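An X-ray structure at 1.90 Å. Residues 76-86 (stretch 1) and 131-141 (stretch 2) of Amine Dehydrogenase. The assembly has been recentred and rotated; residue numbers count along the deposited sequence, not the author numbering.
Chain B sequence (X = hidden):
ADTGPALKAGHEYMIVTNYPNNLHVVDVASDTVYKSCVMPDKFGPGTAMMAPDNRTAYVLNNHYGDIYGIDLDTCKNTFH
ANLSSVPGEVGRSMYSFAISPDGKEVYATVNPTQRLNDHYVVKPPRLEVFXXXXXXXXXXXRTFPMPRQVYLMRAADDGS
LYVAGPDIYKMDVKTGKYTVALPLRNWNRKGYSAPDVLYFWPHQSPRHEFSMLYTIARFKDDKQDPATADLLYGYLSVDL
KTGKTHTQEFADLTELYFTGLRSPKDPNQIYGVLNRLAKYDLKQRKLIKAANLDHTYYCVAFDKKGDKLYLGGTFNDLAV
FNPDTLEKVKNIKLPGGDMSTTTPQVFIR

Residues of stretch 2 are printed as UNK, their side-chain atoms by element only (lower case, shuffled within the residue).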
# COMPACT_ATOMS: atom_id res chain seq x y z
N LYS B 76 31.79 0.53 -24.25
CA LYS B 76 31.94 1.98 -24.21
C LYS B 76 30.64 2.78 -24.29
O LYS B 76 29.79 2.52 -25.13
CB LYS B 76 32.90 2.46 -25.30
CG LYS B 76 33.35 3.90 -25.10
CD LYS B 76 33.57 4.65 -26.41
CE LYS B 76 34.82 4.19 -27.15
NZ LYS B 76 34.99 4.92 -28.45
N ASN B 77 30.52 3.78 -23.42
CA ASN B 77 29.37 4.67 -23.38
C ASN B 77 29.57 5.69 -24.51
O ASN B 77 30.31 6.66 -24.37
CB ASN B 77 29.31 5.37 -22.02
CG ASN B 77 28.10 6.28 -21.88
OD1 ASN B 77 27.16 6.24 -22.67
ND2 ASN B 77 28.13 7.12 -20.85
N THR B 78 28.91 5.44 -25.64
CA THR B 78 29.02 6.28 -26.83
C THR B 78 27.95 7.36 -26.99
O THR B 78 28.10 8.27 -27.82
CB THR B 78 29.00 5.41 -28.10
OG1 THR B 78 27.76 4.68 -28.15
CG2 THR B 78 30.17 4.44 -28.12
N PHE B 79 26.87 7.26 -26.23
CA PHE B 79 25.80 8.23 -26.34
C PHE B 79 25.15 8.44 -25.00
O PHE B 79 25.07 7.53 -24.17
CB PHE B 79 24.75 7.74 -27.34
CG PHE B 79 23.54 8.62 -27.43
CD1 PHE B 79 23.56 9.77 -28.21
CD2 PHE B 79 22.37 8.30 -26.74
CE1 PHE B 79 22.44 10.58 -28.31
CE2 PHE B 79 21.24 9.10 -26.84
CZ PHE B 79 21.28 10.25 -27.63
N HIS B 80 24.72 9.67 -24.77
CA HIS B 80 24.04 10.01 -23.54
C HIS B 80 23.15 11.21 -23.75
O HIS B 80 23.59 12.27 -24.20
CB HIS B 80 25.03 10.28 -22.41
CG HIS B 80 24.38 10.84 -21.18
ND1 HIS B 80 23.27 10.26 -20.61
CD2 HIS B 80 24.63 11.96 -20.46
CE1 HIS B 80 22.85 11.00 -19.60
NE2 HIS B 80 23.66 12.04 -19.49
N ALA B 81 21.87 11.03 -23.43
CA ALA B 81 20.88 12.08 -23.55
C ALA B 81 20.16 12.21 -22.22
O ALA B 81 19.66 11.24 -21.68
CB ALA B 81 19.89 11.74 -24.65
N ASN B 82 20.19 13.41 -21.66
CA ASN B 82 19.50 13.66 -20.42
C ASN B 82 18.13 14.20 -20.81
O ASN B 82 18.03 15.01 -21.73
CB ASN B 82 20.26 14.68 -19.57
CG ASN B 82 19.47 15.15 -18.37
OD1 ASN B 82 19.01 16.28 -18.34
ND2 ASN B 82 19.29 14.28 -17.40
N LEU B 83 17.10 13.73 -20.12
CA LEU B 83 15.73 14.13 -20.42
C LEU B 83 15.24 15.38 -19.68
O LEU B 83 14.06 15.71 -19.73
CB LEU B 83 14.79 12.95 -20.18
CG LEU B 83 15.18 11.65 -20.90
CD1 LEU B 83 14.12 10.60 -20.63
CD2 LEU B 83 15.34 11.88 -22.40
N SER B 84 16.15 16.10 -19.04
CA SER B 84 15.80 17.32 -18.31
C SER B 84 16.56 18.53 -18.85
O SER B 84 17.27 19.20 -18.09
CB SER B 84 16.10 17.16 -16.82
OG SER B 84 15.37 16.09 -16.28
N SER B 85 16.40 18.82 -20.13
CA SER B 85 17.09 19.94 -20.76
C SER B 85 16.39 21.28 -20.60
O SER B 85 17.01 22.33 -20.82
CB SER B 85 17.36 19.65 -22.24
OG SER B 85 16.14 19.44 -22.92
N VAL B 86 15.11 21.26 -20.26
CA VAL B 86 14.36 22.50 -20.05
C VAL B 86 14.62 22.99 -18.63
O VAL B 86 14.44 22.24 -17.67
CB VAL B 86 12.84 22.29 -20.28
CG1 VAL B 86 12.07 23.58 -20.00
CG2 VAL B 86 12.60 21.83 -21.70
N UNK B 131 19.98 13.29 -31.75
CA UNK B 131 20.80 12.75 -32.81
C UNK B 131 21.83 11.89 -32.09
O UNK B 131 22.45 12.34 -31.13
o UNK B 131 22.36 13.32 -34.55
c UNK B 131 21.47 13.86 -33.59
N UNK B 132 21.98 10.64 -32.52
CA UNK B 132 22.92 9.74 -31.88
C UNK B 132 24.38 10.15 -32.10
O UNK B 132 25.28 9.72 -31.37
c UNK B 132 22.71 8.30 -32.36
c UNK B 132 21.34 7.81 -31.96
o UNK B 132 22.83 8.25 -33.79
N UNK B 133 24.60 11.01 -33.10
CA UNK B 133 25.94 11.50 -33.42
C UNK B 133 26.42 12.54 -32.42
O UNK B 133 27.62 12.81 -32.34
c UNK B 133 25.97 12.08 -34.84
N UNK B 134 25.50 13.10 -31.63
CA UNK B 134 25.85 14.12 -30.64
C UNK B 134 26.62 13.69 -29.40
O UNK B 134 26.94 14.52 -28.55
c UNK B 134 24.14 15.83 -31.41
o UNK B 134 23.07 16.46 -31.28
c UNK B 134 24.61 14.93 -30.27
o UNK B 134 24.85 15.89 -32.45
N UNK B 135 26.90 12.39 -29.30
CA UNK B 135 27.67 11.87 -28.18
C UNK B 135 27.12 11.92 -26.76
O UNK B 135 25.92 11.76 -26.52
N UNK B 136 28.03 12.18 -25.82
CA UNK B 136 27.69 12.21 -24.40
C UNK B 136 27.05 13.47 -23.85
O UNK B 136 26.83 13.57 -22.64
c UNK B 136 28.92 11.87 -23.55
c UNK B 136 30.47 10.45 -24.91
c UNK B 136 29.59 10.49 -23.68
c UNK B 136 28.54 9.39 -23.77
N UNK B 137 26.72 14.43 -24.72
CA UNK B 137 26.09 15.67 -24.27
C UNK B 137 24.92 16.04 -25.18
O UNK B 137 24.60 17.22 -25.34
o UNK B 137 29.73 16.67 -21.60
c UNK B 137 28.48 16.48 -23.63
c UNK B 137 27.10 16.82 -24.25
c UNK B 137 28.59 16.77 -22.13
o UNK B 137 27.57 17.10 -21.48
N UNK B 138 24.28 15.02 -25.75
CA UNK B 138 23.15 15.19 -26.66
C UNK B 138 21.98 15.99 -26.10
O UNK B 138 21.57 15.80 -24.96
c UNK B 138 22.67 13.84 -27.16
N UNK B 139 21.45 16.88 -26.93
CA UNK B 139 20.33 17.72 -26.54
C UNK B 139 19.26 17.68 -27.62
O UNK B 139 19.55 17.30 -28.75
c UNK B 139 20.81 19.15 -26.27
c UNK B 139 22.53 20.86 -23.24
n UNK B 139 21.37 21.13 -22.32
c UNK B 139 21.42 19.32 -24.87
c UNK B 139 22.12 20.65 -24.70
N UNK B 140 18.00 18.03 -27.28
CA UNK B 140 16.90 18.02 -28.25
C UNK B 140 17.19 18.76 -29.55
O UNK B 140 17.62 19.92 -29.54
c UNK B 140 16.03 18.28 -26.08
c UNK B 140 17.52 18.47 -25.96
c UNK B 140 15.77 18.69 -27.47
N UNK B 141 17.01 18.06 -30.68
CA UNK B 141 17.20 18.67 -31.99
C UNK B 141 15.83 18.98 -32.58
O UNK B 141 15.71 19.70 -33.56
c UNK B 141 17.35 16.42 -33.17
c UNK B 141 18.03 17.77 -32.96
c UNK B 141 19.44 17.60 -32.44
O HOH W 1 22.58 15.05 -22.56
O HOH W 2 19.59 16.69 -23.14
O HOH W 3 19.13 22.66 -23.18

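Position 131 carries one carbon and then one oxygen. The side chain points away from stretch 1, but the backbone O lies 3.3 Å from Phe79 CE1, at the ring edge and near its plane; the pattern is that of serine, Ser131. At 132 the first carbon bears one oxygen and one carbon, a beta-branch with a hydroxyl, and the backbone O is 3.6 Å from Phe79 CD1; hence Thr132. Position 133 has a single carbon, directed away and touching nothing on stretch 1: Ala133. Position 134 has two carbons, the second carrying two oxygens, a short carboxylate without contact across the interface: Asp134. Asp134 N donates to Ser131 O at 3.2 Å, closing the segment 131 to 134.

Position 135 has no side-chain atoms. Its CA sits 3.6 Å from Thr78 O, and its O receives the hydrogen bond from His80 N at 3.0 Å, with an N-H...O angle of 156°. The same O also makes a CA-H...O contact with Phe79 CA (3.5 Å). The phi of 66° by itself favours the answer the missing side chain gives, Gly135. At 136 four carbons fork at the second. CA-to-CB points away, yet the end of the side chain returns, with one terminal carbon 3.3 Å from Asn77 O and 3.9 Å from His80 CB. The backbone O lies 3.5 Å from His80 CD2, at the imidazole edge. This is Leu136, and the returning carbon is CD1.

Position 137 has three carbons, the third carrying two oxygens, pointing away and barely covered: Glu137. Position 138 shows one carbon, pointing toward stretch 1, 3.5 Å from Phe79 CE1 and 4.3 Å from Ala81 CB; its N gives a weak hydrogen bond to His80 O (3.2 Å, 133°): Ala138.

Position 139 has four carbons in a row ending in a nitrogen that comes within 4.3 Å of Ser85 CB: Lys139. Water 3 accepts from Lys139 NZ (2.8 Å) and donates to Ser85 O (3.2 Å). At 140 three carbons close a ring onto the backbone N, and one ring carbon is 3.4 Å from Ser85 OG; this is Pro140, the carbon its CG. Position 141 has one carbon bearing two more, out of reach: Val141.

The contact thus works as an irregular segment laid against a strand. His80 N to Gly135 O is the firm bond; Ala138 N to His80 O is a weak second one. Phe79 packs against Ala138, and Leu136 covers the Asn77-His80 backbone. Beyond the direct bonds, water 1 joins Asn82 N (3.0 Å) to Ala138 O (2.7 Å), extending the attachment along the strand.

Stretch 2 131-141: STADGLEAKPV
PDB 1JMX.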